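Local coordinates for protein formate dehydrogenase (Pyrobaculum aerophilum, PDB 1QP8) that probably acts as an NAD(P)H-dependent reductase of small 2-oxoacids such as glyoxylate or hydroxypyruvate, at residues 51-59 with 274-285; 172-182 with 199-210. All coordinates share one frame; numbering follows the deposited sequence.

Contact 1 (51-59 with 274-285). With NDP (NADPH dihydro-nicotinamide-adenine-dinucleotide phosphate), chain C.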
loop_
_atom_site.group_PDB
_atom_site.type_symbol
_atom_site.label_atom_id
_atom_site.label_comp_id
_atom_site.label_asym_id
_atom_site.label_seq_id
_atom_site.Cartn_x
_atom_site.Cartn_y
_atom_site.Cartn_z
ATOM N N LEU A 51 -11.648 28.341 33.179
ATOM C CA LEU A 51 -11.366 27.708 31.905
ATOM C C LEU A 51 -12.692 27.618 31.166
ATOM O O LEU A 51 -13.702 27.173 31.733
ATOM C CB LEU A 51 -10.791 26.311 32.111
ATOM C CG LEU A 51 -10.453 25.475 30.864
ATOM C CD1 LEU A 51 -9.397 26.165 30.004
ATOM C CD2 LEU A 51 -9.950 24.111 31.326
ATOM N N LYS A 52 -12.698 28.051 29.909
ATOM C CA LYS A 52 -13.922 28.018 29.124
ATOM C C LYS A 52 -13.756 27.294 27.789
ATOM O O LYS A 52 -14.746 26.996 27.117
ATOM C CB LYS A 52 -14.409 29.442 28.898
ATOM C CG LYS A 52 -14.443 30.236 30.190
ATOM C CD LYS A 52 -14.972 31.638 29.992
ATOM C CE LYS A 52 -15.108 32.346 31.322
ATOM N NZ LYS A 52 -13.806 32.456 32.030
ATOM N N PHE A 53 -12.509 27.017 27.409
ATOM C CA PHE A 53 -12.231 26.322 26.156
ATOM C C PHE A 53 -10.997 25.445 26.298
ATOM O O PHE A 53 -10.061 25.815 26.981
ATOM C CB PHE A 53 -12.005 27.328 25.027
ATOM C CG PHE A 53 -11.747 26.686 23.678
ATOM C CD1 PHE A 53 -12.757 26.001 23.009
ATOM C CD2 PHE A 53 -10.497 26.796 23.061
ATOM C CE1 PHE A 53 -12.528 25.444 21.744
ATOM C CE2 PHE A 53 -10.270 26.239 21.802
ATOM C CZ PHE A 53 -11.287 25.566 21.147
ATOM N N ILE A 54 -11.005 24.277 25.669
ATOM C CA ILE A 54 -9.862 23.375 25.727
ATOM C C ILE A 54 -9.580 22.799 24.349
ATOM O O ILE A 54 -10.350 21.970 23.848
ATOM C CB ILE A 54 -10.096 22.200 26.693
ATOM C CG1 ILE A 54 -10.157 22.709 28.141
ATOM C CG2 ILE A 54 -8.970 21.193 26.571
ATOM C CD1 ILE A 54 -10.411 21.606 29.182
ATOM N N GLN A 55 -8.487 23.250 23.734
ATOM C CA GLN A 55 -8.091 22.767 22.420
ATOM C C GLN A 55 -7.115 21.632 22.614
ATOM O O GLN A 55 -6.050 21.819 23.216
ATOM C CB GLN A 55 -7.394 23.858 21.613
ATOM C CG GLN A 55 -6.876 23.378 20.253
ATOM C CD GLN A 55 -8.003 22.957 19.324
ATOM O OE1 GLN A 55 -8.865 23.773 18.970
ATOM N NE2 GLN A 55 -8.011 21.679 18.929
ATOM N N VAL A 56 -7.480 20.461 22.103
ATOM C CA VAL A 56 -6.626 19.292 22.205
ATOM C C VAL A 56 -5.859 19.120 20.899
ATOM O O VAL A 56 -6.399 19.318 19.817
ATOM C CB VAL A 56 -7.451 18.011 22.479
ATOM C CG1 VAL A 56 -6.502 16.831 22.725
ATOM C CG2 VAL A 56 -8.368 18.218 23.683
ATOM N N VAL A 57 -4.592 18.746 21.010
ATOM C CA VAL A 57 -3.738 18.543 19.845
ATOM C C VAL A 57 -4.023 17.235 19.102
ATOM O O VAL A 57 -3.957 17.181 17.877
ATOM C CB VAL A 57 -2.259 18.551 20.266
ATOM C CG1 VAL A 57 -1.362 18.630 19.036
ATOM C CG2 VAL A 57 -2.003 19.723 21.198
ATOM N N THR A 58 -4.333 16.181 19.843
ATOM C CA THR A 58 -4.610 14.878 19.235
ATOM C C THR A 58 -5.957 14.836 18.504
ATOM O O THR A 58 -6.817 15.697 18.693
ATOM C CB THR A 58 -4.623 13.785 20.297
ATOM O OG1 THR A 58 -5.675 14.059 21.232
ATOM C CG2 THR A 58 -3.297 13.752 21.042
ATOM N N ALA A 59 -6.150 13.820 17.678
ATOM C CA ALA A 59 -7.398 13.711 16.943
ATOM C C ALA A 59 -8.529 13.147 17.796
ATOM O O ALA A 59 -9.701 13.444 17.542
ATOM C CB ALA A 59 -7.196 12.853 15.717
HETATM N N MSE A 274 0.073 19.068 13.242
HETATM C CA MSE A 274 -1.060 18.914 14.133
HETATM C C MSE A 274 -1.090 20.109 15.080
HETATM O O MSE A 274 -2.140 20.697 15.329
HETATM C CB MSE A 274 -0.940 17.616 14.921
HETATM C CG MSE A 274 -1.260 16.367 14.118
HETATM SE SE MSE A 274 -0.743 14.859 14.994
HETATM C CE MSE A 274 -1.939 14.749 16.377
ATOM N N VAL A 275 0.070 20.488 15.596
ATOM C CA VAL A 275 0.129 21.618 16.509
ATOM C C VAL A 275 -0.217 22.926 15.823
ATOM O O VAL A 275 -0.942 23.741 16.391
ATOM C CB VAL A 275 1.499 21.746 17.173
ATOM C CG1 VAL A 275 1.573 23.058 17.966
ATOM C CG2 VAL A 275 1.722 20.542 18.101
HETATM N N MSE A 276 0.256 23.132 14.596
HETATM C CA MSE A 276 -0.086 24.377 13.937
HETATM C C MSE A 276 -1.580 24.460 13.695
HETATM O O MSE A 276 -2.204 25.506 13.915
HETATM C CB MSE A 276 0.700 24.553 12.644
HETATM C CG MSE A 276 2.095 25.130 12.885
HETATM SE SE MSE A 276 2.143 26.549 14.060
HETATM C CE MSE A 276 0.844 27.624 13.384
ATOM N N GLU A 277 -2.173 23.346 13.293
ATOM C CA GLU A 277 -3.605 23.333 13.039
ATOM C C GLU A 277 -4.399 23.559 14.316
ATOM O O GLU A 277 -5.456 24.187 14.296
ATOM C CB GLU A 277 -4.008 22.024 12.388
ATOM C CG GLU A 277 -4.846 22.245 11.170
ATOM C CD GLU A 277 -4.842 21.046 10.268
ATOM O OE1 GLU A 277 -3.766 20.738 9.701
ATOM O OE2 GLU A 277 -5.911 20.405 10.129
ATOM N N ALA A 278 -3.884 23.050 15.428
ATOM C CA ALA A 278 -4.546 23.224 16.709
ATOM C C ALA A 278 -4.474 24.699 17.077
ATOM O O ALA A 278 -5.442 25.283 17.577
ATOM C CB ALA A 278 -3.855 22.398 17.766
ATOM N N VAL A 279 -3.315 25.297 16.817
ATOM C CA VAL A 279 -3.111 26.694 17.130
ATOM C C VAL A 279 -3.998 27.545 16.246
ATOM O O VAL A 279 -4.448 28.615 16.661
ATOM C CB VAL A 279 -1.638 27.110 16.948
ATOM C CG1 VAL A 279 -1.498 28.605 17.123
ATOM C CG2 VAL A 279 -0.771 26.416 17.972
ATOM N N ARG A 280 -4.270 27.078 15.033
ATOM C CA ARG A 280 -5.135 27.867 14.158
ATOM C C ARG A 280 -6.584 27.830 14.610
ATOM O O ARG A 280 -7.291 28.829 14.528
ATOM C CB ARG A 280 -5.024 27.404 12.707
ATOM C CG ARG A 280 -3.612 27.535 12.182
ATOM C CD ARG A 280 -3.531 27.600 10.670
ATOM N NE ARG A 280 -2.178 27.278 10.222
ATOM C CZ ARG A 280 -1.717 26.038 10.082
ATOM N NH1 ARG A 280 -2.504 25.001 10.343
ATOM N NH2 ARG A 280 -0.461 25.834 9.701
ATOM N N ASN A 281 -7.015 26.689 15.128
ATOM C CA ASN A 281 -8.391 26.545 15.557
ATOM C C ASN A 281 -8.650 27.332 16.825
ATOM O O ASN A 281 -9.735 27.883 17.047
ATOM C CB ASN A 281 -8.699 25.076 15.794
ATOM C CG ASN A 281 -10.184 24.806 15.875
ATOM O OD1 ASN A 281 -10.934 25.162 14.966
ATOM N ND2 ASN A 281 -10.620 24.179 16.964
ATOM N N LEU A 282 -7.630 27.381 17.657
ATOM C CA LEU A 282 -7.716 28.064 18.922
ATOM C C LEU A 282 -7.838 29.561 18.678
ATOM O O LEU A 282 -8.588 30.262 19.363
ATOM C CB LEU A 282 -6.465 27.719 19.712
ATOM C CG LEU A 282 -6.245 28.177 21.135
ATOM C CD1 LEU A 282 -7.544 28.161 21.861
ATOM C CD2 LEU A 282 -5.209 27.250 21.797
ATOM N N ILE A 283 -7.113 30.045 17.678
ATOM C CA ILE A 283 -7.123 31.457 17.345
ATOM C C ILE A 283 -8.468 31.898 16.791
ATOM O O ILE A 283 -8.926 33.011 17.088
ATOM C CB ILE A 283 -6.006 31.787 16.342
ATOM C CG1 ILE A 283 -4.655 31.592 17.024
ATOM C CG2 ILE A 283 -6.133 33.210 15.856
ATOM C CD1 ILE A 283 -3.490 31.698 16.095
ATOM N N THR A 284 -9.106 31.045 15.983
ATOM C CA THR A 284 -10.409 31.425 15.452
ATOM C C THR A 284 -11.388 31.453 16.612
ATOM O O THR A 284 -12.360 32.202 16.602
ATOM C CB THR A 284 -10.937 30.475 14.357
ATOM O OG1 THR A 284 -12.239 30.012 14.733
ATOM C CG2 THR A 284 -9.988 29.312 14.124
ATOM N N TYR A 285 -11.135 30.634 17.621
ATOM C CA TYR A 285 -11.994 30.667 18.783
ATOM C C TYR A 285 -11.730 32.014 19.448
ATOM O O TYR A 285 -12.651 32.754 19.784
ATOM C CB TYR A 285 -11.634 29.569 19.768
ATOM C CG TYR A 285 -12.155 29.874 21.151
ATOM C CD1 TYR A 285 -13.487 29.631 21.482
ATOM C CD2 TYR A 285 -11.330 30.464 22.110
ATOM C CE1 TYR A 285 -13.988 29.967 22.727
ATOM C CE2 TYR A 285 -11.815 30.805 23.353
ATOM C CZ TYR A 285 -13.147 30.556 23.658
ATOM O OH TYR A 285 -13.641 30.889 24.896
HETATM P PA NDP C . -13.166 12.349 12.893
HETATM O O1A NDP C . -13.369 12.385 14.374
HETATM O O2A NDP C . -11.756 12.724 13.140
HETATM O O5B NDP C . -13.985 10.919 12.952
HETATM C C5B NDP C . -15.427 11.119 12.658
HETATM C C4B NDP C . -15.957 9.959 11.739
HETATM O O4B NDP C . -16.221 8.687 12.448
HETATM C C3B NDP C . -17.363 10.264 11.087
HETATM O O3B NDP C . -17.564 9.426 9.963
HETATM C C2B NDP C . -18.232 9.979 12.313
HETATM O O2B NDP C . -19.612 9.944 12.280
HETATM C C1B NDP C . -17.631 8.722 12.787
HETATM N N9A NDP C . -17.995 8.407 14.130
HETATM C C8A NDP C . -17.697 9.013 15.321
HETATM N N7A NDP C . -18.228 8.371 16.363
HETATM C C5A NDP C . -18.889 7.314 15.787
HETATM C C6A NDP C . -19.678 6.246 16.354
HETATM N N6A NDP C . -19.863 6.185 17.687
HETATM N N1A NDP C . -20.230 5.320 15.476
HETATM C C2A NDP C . -19.999 5.465 14.114
HETATM N N3A NDP C . -19.297 6.413 13.519
HETATM C C4A NDP C . -18.751 7.302 14.429
HETATM O O3 NDP C . -12.339 11.384 11.974
HETATM P PN NDP C . -10.889 10.638 11.778
HETATM O O1N NDP C . -10.869 9.830 10.537
HETATM O O2N NDP C . -9.748 11.610 11.812
HETATM O O5D NDP C . -10.722 9.642 13.098
HETATM C C5D NDP C . -10.253 10.226 14.336
HETATM C C4D NDP C . -10.084 9.060 15.326
HETATM O O4D NDP C . -9.059 8.165 14.831
HETATM C C3D NDP C . -9.604 9.564 16.686
HETATM O O3D NDP C . -10.736 9.896 17.474
HETATM C C2D NDP C . -8.758 8.364 17.189
HETATM O O2D NDP C . -9.544 7.454 17.974
HETATM C C1D NDP C . -8.171 7.749 15.897
HETATM N N1N NDP C . -6.726 8.200 15.611
HETATM C C2N NDP C . -5.742 7.153 15.571
HETATM C C3N NDP C . -4.409 7.554 15.307
HETATM C C7N NDP C . -3.304 6.428 15.255
HETATM O O7N NDP C . -2.201 6.740 14.848
HETATM N N7N NDP C . -3.659 5.181 15.667
HETATM C C4N NDP C . -3.984 8.919 15.079
HETATM C C5N NDP C . -5.079 9.854 15.149
HETATM C C6N NDP C . -6.385 9.556 15.395
HETATM P P2B NDP C . -20.355 11.403 12.738
HETATM O O1X NDP C . -21.770 10.899 12.598
HETATM O O2X NDP C . -19.868 11.603 14.129
HETATM O O3X NDP C . -19.891 12.386 11.774
#
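Gln55 reaches from the short strand 54-55 to Asn281 on helix 268-286, and its chain can be followed atom by atom. CB of Gln55 lies 4.0 Å from CD2 of Leu282. With CG anti to the backbone N (chi1 176°), the chain is directed at the helix, where CG rests against the backbone O and the CB of Ala278; alanine suits this spot because its small side chain lets the strand come close. The bend at chi2 then brings OE1 of Gln55 onto ND2 of Asn281 at 2.7 Å, a nearly straight bond (169° at the hydrogen), the two side chains crossing at about a right angle. NE2 of Gln55 turns back to the carbonyl O of Val56 at 3.0 Å, so both ends of the buried amide are engaged, while OD1 of Asn281 takes the backbone N of Arg292. Replacing Gln55 by alanine would probably cost ND2 of Asn281 this acceptor and open a gap beside Ala278.

Toward the end of the helix, the rings of Phe53 and Tyr285 stack face to face, centroids 4.2 Å apart and planes at 6°. The CB of Phe53 also sits over the tyrosine face, and CD1 of Leu282 meets the phenylalanine edge. At the other end CG1 of Val57 packs on CG2 of Val275 at 3.7 Å, and CE of selenomethionine Met274 reaches CA of Thr58. Beyond it, CB of Ala59 lies 3.4 Å from C6N of NADPH. A single directional amide pair between apolar neighbours thus fixes the strand's placement on the helix and satisfies buried polar groups.

Contact 2 (172-182 with 199-210). With NDP (NADPH dihydro-nicotinamide-adenine-dinucleotide phosphate), chain C.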
loop_
_atom_site.group_PDB
_atom_site.type_symbol
_atom_site.label_atom_id
_atom_site.label_comp_id
_atom_site.label_asym_id
_atom_site.label_seq_id
_atom_site.Cartn_x
_atom_site.Cartn_y
_atom_site.Cartn_z
ATOM N N LEU A 172 -18.819 -6.092 7.215
ATOM C CA LEU A 172 -17.845 -7.118 7.531
ATOM C C LEU A 172 -18.274 -8.440 6.883
ATOM O O LEU A 172 -17.442 -9.307 6.630
ATOM C CB LEU A 172 -17.748 -7.288 9.053
ATOM C CG LEU A 172 -17.361 -6.077 9.913
ATOM C CD1 LEU A 172 -17.275 -6.527 11.345
ATOM C CD2 LEU A 172 -16.017 -5.500 9.488
ATOM N N ARG A 173 -19.573 -8.583 6.614
ATOM C CA ARG A 173 -20.103 -9.803 6.002
ATOM C C ARG A 173 -19.289 -10.236 4.804
ATOM O O ARG A 173 -19.203 -9.519 3.808
ATOM C CB ARG A 173 -21.566 -9.635 5.575
ATOM C CG ARG A 173 -22.548 -9.810 6.724
ATOM C CD ARG A 173 -23.920 -10.332 6.287
ATOM N NE ARG A 173 -24.531 -11.056 7.398
ATOM C CZ ARG A 173 -24.987 -10.483 8.508
ATOM N NH1 ARG A 173 -24.928 -9.164 8.653
ATOM N NH2 ARG A 173 -25.447 -11.236 9.501
ATOM N N GLU A 174 -18.694 -11.420 4.916
ATOM C CA GLU A 174 -17.873 -11.978 3.847
ATOM C C GLU A 174 -16.878 -10.966 3.293
ATOM O O GLU A 174 -16.450 -11.069 2.141
ATOM C CB GLU A 174 -18.759 -12.480 2.711
ATOM C CG GLU A 174 -19.720 -13.567 3.116
ATOM C CD GLU A 174 -20.664 -13.918 1.993
ATOM O OE1 GLU A 174 -21.426 -13.025 1.556
ATOM O OE2 GLU A 174 -20.641 -15.086 1.546
ATOM N N ALA A 175 -16.516 -9.981 4.106
ATOM C CA ALA A 175 -15.554 -8.993 3.651
ATOM C C ALA A 175 -14.168 -9.642 3.725
ATOM O O ALA A 175 -13.894 -10.452 4.626
ATOM C CB ALA A 175 -15.623 -7.757 4.522
ATOM N N ARG A 176 -13.306 -9.312 2.765
ATOM C CA ARG A 176 -11.962 -9.875 2.755
ATOM C C ARG A 176 -10.983 -8.972 3.480
ATOM O O ARG A 176 -9.820 -9.333 3.670
ATOM C CB ARG A 176 -11.486 -10.136 1.323
ATOM C CG ARG A 176 -12.171 -11.344 0.714
ATOM C CD ARG A 176 -11.848 -11.583 -0.762
ATOM N NE ARG A 176 -10.548 -12.210 -1.028
ATOM C CZ ARG A 176 -9.919 -13.066 -0.217
ATOM N NH1 ARG A 176 -10.441 -13.418 0.958
ATOM N NH2 ARG A 176 -8.771 -13.607 -0.609
ATOM N N ALA A 177 -11.468 -7.811 3.917
ATOM C CA ALA A 177 -10.632 -6.853 4.616
ATOM C C ALA A 177 -11.445 -5.746 5.241
ATOM O O ALA A 177 -12.562 -5.470 4.829
ATOM C CB ALA A 177 -9.650 -6.252 3.658
ATOM N N ALA A 178 -10.849 -5.090 6.222
ATOM C CA ALA A 178 -11.493 -3.998 6.908
ATOM C C ALA A 178 -10.413 -3.066 7.413
ATOM O O ALA A 178 -9.372 -3.513 7.891
ATOM C CB ALA A 178 -12.301 -4.528 8.071
ATOM N N VAL A 179 -10.656 -1.770 7.278
ATOM C CA VAL A 179 -9.738 -0.752 7.758
ATOM C C VAL A 179 -10.556 -0.002 8.799
ATOM O O VAL A 179 -11.452 0.762 8.447
ATOM C CB VAL A 179 -9.344 0.227 6.632
ATOM C CG1 VAL A 179 -8.656 1.455 7.217
ATOM C CG2 VAL A 179 -8.432 -0.471 5.634
ATOM N N CYS A 180 -10.282 -0.238 10.076
ATOM C CA CYS A 180 -11.032 0.443 11.120
ATOM C C CYS A 180 -10.343 1.730 11.557
ATOM O O CYS A 180 -9.131 1.757 11.774
ATOM C CB CYS A 180 -11.241 -0.465 12.332
ATOM S SG CYS A 180 -12.068 0.413 13.698
ATOM N N ALA A 181 -11.140 2.789 11.681
ATOM C CA ALA A 181 -10.662 4.114 12.066
ATOM C C ALA A 181 -11.730 4.846 12.856
ATOM O O ALA A 181 -11.867 6.059 12.742
ATOM C CB ALA A 181 -10.318 4.932 10.824
ATOM N N LEU A 182 -12.496 4.113 13.651
ATOM C CA LEU A 182 -13.545 4.720 14.450
ATOM C C LEU A 182 -12.957 5.449 15.628
ATOM O O LEU A 182 -11.896 5.081 16.124
ATOM C CB LEU A 182 -14.497 3.655 14.988
ATOM C CG LEU A 182 -15.313 2.913 13.940
ATOM C CD1 LEU A 182 -16.157 1.810 14.606
ATOM C CD2 LEU A 182 -16.188 3.911 13.216
ATOM N N LEU A 199 -17.798 -12.838 10.767
ATOM C CA LEU A 199 -18.630 -12.728 9.579
ATOM C C LEU A 199 -17.735 -12.489 8.369
ATOM O O LEU A 199 -18.172 -12.587 7.216
ATOM C CB LEU A 199 -19.614 -11.569 9.728
ATOM C CG LEU A 199 -20.485 -11.577 10.988
ATOM C CD1 LEU A 199 -21.366 -10.333 11.010
ATOM C CD2 LEU A 199 -21.332 -12.835 11.018
HETATM N N MSE A 200 -16.474 -12.163 8.633
HETATM C CA MSE A 200 -15.535 -11.908 7.553
HETATM C C MSE A 200 -15.045 -13.226 6.993
HETATM O O MSE A 200 -15.346 -14.280 7.531
HETATM C CB MSE A 200 -14.351 -11.092 8.058
HETATM C CG MSE A 200 -14.699 -9.679 8.474
HETATM SE SE MSE A 200 -13.224 -8.714 8.872
HETATM C CE MSE A 200 -13.052 -9.175 10.607
ATOM N N ALA A 201 -14.298 -13.159 5.902
ATOM C CA ALA A 201 -13.744 -14.352 5.286
ATOM C C ALA A 201 -12.726 -14.948 6.260
ATOM O O ALA A 201 -12.063 -14.210 6.989
ATOM C CB ALA A 201 -13.066 -13.981 3.985
ATOM N N GLU A 202 -12.590 -16.272 6.286
ATOM C CA GLU A 202 -11.635 -16.878 7.207
ATOM C C GLU A 202 -10.225 -16.508 6.803
ATOM O O GLU A 202 -9.268 -16.747 7.531
ATOM C CB GLU A 202 -11.800 -18.396 7.234
ATOM C CG GLU A 202 -13.117 -18.842 7.841
ATOM C CD GLU A 202 -13.009 -20.178 8.542
ATOM O OE1 GLU A 202 -12.586 -21.151 7.888
ATOM O OE2 GLU A 202 -13.344 -20.260 9.745
ATOM N N ASP A 203 -10.129 -15.882 5.640
ATOM C CA ASP A 203 -8.871 -15.465 5.060
ATOM C C ASP A 203 -8.628 -13.950 5.198
ATOM O O ASP A 203 -7.575 -13.436 4.811
ATOM C CB ASP A 203 -8.893 -15.869 3.595
ATOM C CG ASP A 203 -7.705 -15.379 2.848
ATOM O OD1 ASP A 203 -6.580 -15.785 3.208
ATOM O OD2 ASP A 203 -7.899 -14.586 1.905
ATOM N N ALA A 204 -9.596 -13.250 5.784
ATOM C CA ALA A 204 -9.544 -11.795 5.937
ATOM C C ALA A 204 -8.395 -11.164 6.712
ATOM O O ALA A 204 -7.741 -11.791 7.543
ATOM C CB ALA A 204 -10.861 -11.294 6.517
ATOM N N VAL A 205 -8.205 -9.883 6.415
ATOM C CA VAL A 205 -7.187 -9.024 6.992
ATOM C C VAL A 205 -7.908 -7.857 7.655
ATOM O O VAL A 205 -8.485 -7.029 6.962
ATOM C CB VAL A 205 -6.325 -8.406 5.890
ATOM C CG1 VAL A 205 -5.422 -7.331 6.477
ATOM C CG2 VAL A 205 -5.536 -9.475 5.179
ATOM N N PHE A 206 -7.870 -7.769 8.975
ATOM C CA PHE A 206 -8.540 -6.674 9.669
ATOM C C PHE A 206 -7.508 -5.649 10.108
ATOM O O PHE A 206 -6.647 -5.953 10.922
ATOM C CB PHE A 206 -9.258 -7.196 10.911
ATOM C CG PHE A 206 -10.107 -6.170 11.586
ATOM C CD1 PHE A 206 -11.475 -6.125 11.360
ATOM C CD2 PHE A 206 -9.537 -5.221 12.428
ATOM C CE1 PHE A 206 -12.267 -5.146 11.964
ATOM C CE2 PHE A 206 -10.316 -4.237 13.038
ATOM C CZ PHE A 206 -11.683 -4.200 12.805
ATOM N N VAL A 207 -7.598 -4.434 9.588
ATOM C CA VAL A 207 -6.664 -3.381 9.964
ATOM C C VAL A 207 -7.266 -2.369 10.959
ATOM O O VAL A 207 -8.291 -1.753 10.673
ATOM C CB VAL A 207 -6.212 -2.610 8.718
ATOM C CG1 VAL A 207 -5.378 -1.404 9.123
ATOM C CG2 VAL A 207 -5.438 -3.539 7.794
ATOM N N ASN A 208 -6.649 -2.201 12.127
ATOM C CA ASN A 208 -7.159 -1.211 13.075
ATOM C C ASN A 208 -6.166 -0.078 13.180
ATOM O O ASN A 208 -4.994 -0.302 13.451
ATOM C CB ASN A 208 -7.380 -1.787 14.465
ATOM C CG ASN A 208 -8.030 -0.778 15.395
ATOM O OD1 ASN A 208 -8.739 0.125 14.947
ATOM N ND2 ASN A 208 -7.800 -0.929 16.693
ATOM N N VAL A 209 -6.630 1.147 12.981
ATOM C CA VAL A 209 -5.723 2.276 13.033
ATOM C C VAL A 209 -6.252 3.348 13.997
ATOM O O VAL A 209 -5.574 4.319 14.298
ATOM C CB VAL A 209 -5.484 2.822 11.588
ATOM C CG1 VAL A 209 -6.600 3.747 11.179
ATOM C CG2 VAL A 209 -4.141 3.486 11.494
ATOM N N GLY A 210 -7.470 3.153 14.483
ATOM C CA GLY A 210 -8.027 4.070 15.450
ATOM C C GLY A 210 -7.967 3.339 16.771
ATOM O O GLY A 210 -7.509 2.194 16.853
HETATM P PA NDP C . -13.166 12.349 12.893
HETATM O O1A NDP C . -13.369 12.385 14.374
HETATM O O2A NDP C . -11.756 12.724 13.140
HETATM O O5B NDP C . -13.985 10.919 12.952
HETATM C C5B NDP C . -15.427 11.119 12.658
HETATM C C4B NDP C . -15.957 9.959 11.739
HETATM O O4B NDP C . -16.221 8.687 12.448
HETATM C C3B NDP C . -17.363 10.264 11.087
HETATM O O3B NDP C . -17.564 9.426 9.963
HETATM C C2B NDP C . -18.232 9.979 12.313
HETATM O O2B NDP C . -19.612 9.944 12.280
HETATM C C1B NDP C . -17.631 8.722 12.787
HETATM N N9A NDP C . -17.995 8.407 14.130
HETATM C C8A NDP C . -17.697 9.013 15.321
HETATM N N7A NDP C . -18.228 8.371 16.363
HETATM C C5A NDP C . -18.889 7.314 15.787
HETATM C C6A NDP C . -19.678 6.246 16.354
HETATM N N6A NDP C . -19.863 6.185 17.687
HETATM N N1A NDP C . -20.230 5.320 15.476
HETATM C C2A NDP C . -19.999 5.465 14.114
HETATM N N3A NDP C . -19.297 6.413 13.519
HETATM C C4A NDP C . -18.751 7.302 14.429
HETATM O O3 NDP C . -12.339 11.384 11.974
HETATM P PN NDP C . -10.889 10.638 11.778
HETATM O O1N NDP C . -10.869 9.830 10.537
HETATM O O2N NDP C . -9.748 11.610 11.812
HETATM O O5D NDP C . -10.722 9.642 13.098
HETATM C C5D NDP C . -10.253 10.226 14.336
HETATM C C4D NDP C . -10.084 9.060 15.326
HETATM O O4D NDP C . -9.059 8.165 14.831
HETATM C C3D NDP C . -9.604 9.564 16.686
HETATM O O3D NDP C . -10.736 9.896 17.474
HETATM C C2D NDP C . -8.758 8.364 17.189
HETATM O O2D NDP C . -9.544 7.454 17.974
HETATM C C1D NDP C . -8.171 7.749 15.897
HETATM N N1N NDP C . -6.726 8.200 15.611
HETATM C C2N NDP C . -5.742 7.153 15.571
HETATM C C3N NDP C . -4.409 7.554 15.307
HETATM C C7N NDP C . -3.304 6.428 15.255
HETATM O O7N NDP C . -2.201 6.740 14.848
HETATM N N7N NDP C . -3.659 5.181 15.667
HETATM C C4N NDP C . -3.984 8.919 15.079
HETATM C C5N NDP C . -5.079 9.854 15.149
HETATM C C6N NDP C . -6.385 9.556 15.395
HETATM P P2B NDP C . -20.355 11.403 12.738
HETATM O O1X NDP C . -21.770 10.899 12.598
HETATM O O2X NDP C . -19.868 11.603 14.129
HETATM O O3X NDP C . -19.891 12.386 11.774
#
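The guanidinium of Arg176 presents its edge to Asp203, both NH1 and NH2 converging on the single oxygen OD2 in a salt bridge, with NH2 at 2.8 Å. The two planes are nearly coplanar, 27° apart; chi1 of Asp203, near 175°, carries the carboxylate across to the guanidinium. Over one face of the Arg173 guanidinium lies CD1 of Leu199. The Phe206 ring has SE of selenomethionine Met200 at its edge, and CB of Ala178 and CB of Cys180 approach it obliquely, at 3.7 Å from CD1 and 3.8 Å from CZ; such small side chains let the broad ring lie across the neighbouring strand.

Strands 177-180 and 205-208 run parallel, their axes 4.6 Å apart. Successive bonds include Ala178 N to Val205 O, Val207 N to Ala178 O and Cys180 N to Val207 O. Opposite Phe206, Val205 and Val207 pack their branched side chains on helix 83-98. Past the strand ends, Val209 O lies 2.5 Å from N7N of NADPH and CA of Gly210 3.7 Å from C1D; glycine fits here because a CB would run into Leu182 O. Adjacent parallel strands joined through helix 194-197, with the cofactor at their C-terminal ends, are characteristic of a Rossmann-type beta-alpha-beta unit.

Contact 1 and contact 2 lie on opposite sides of the chain's centre, with their own centres about 33 Å apart and their nearest atoms about 9 Å apart, so they do not touch. Residues 51-59 come first along the chain, 172-182 and 199-210 follow, and 274-285 returns near the C-terminus; helix 268-286 thus closes back on an early strand after the six-stranded parallel sheet of the NAD-binding domain has been made. Contact 1 belongs to the part built round strands 54-55 and 75-76, contact 2 to the middle of the larger sheet. NADPH touches both, consistent with a cofactor held in the cleft between two domains, as in other 2-hydroxyacid dehydrogenases.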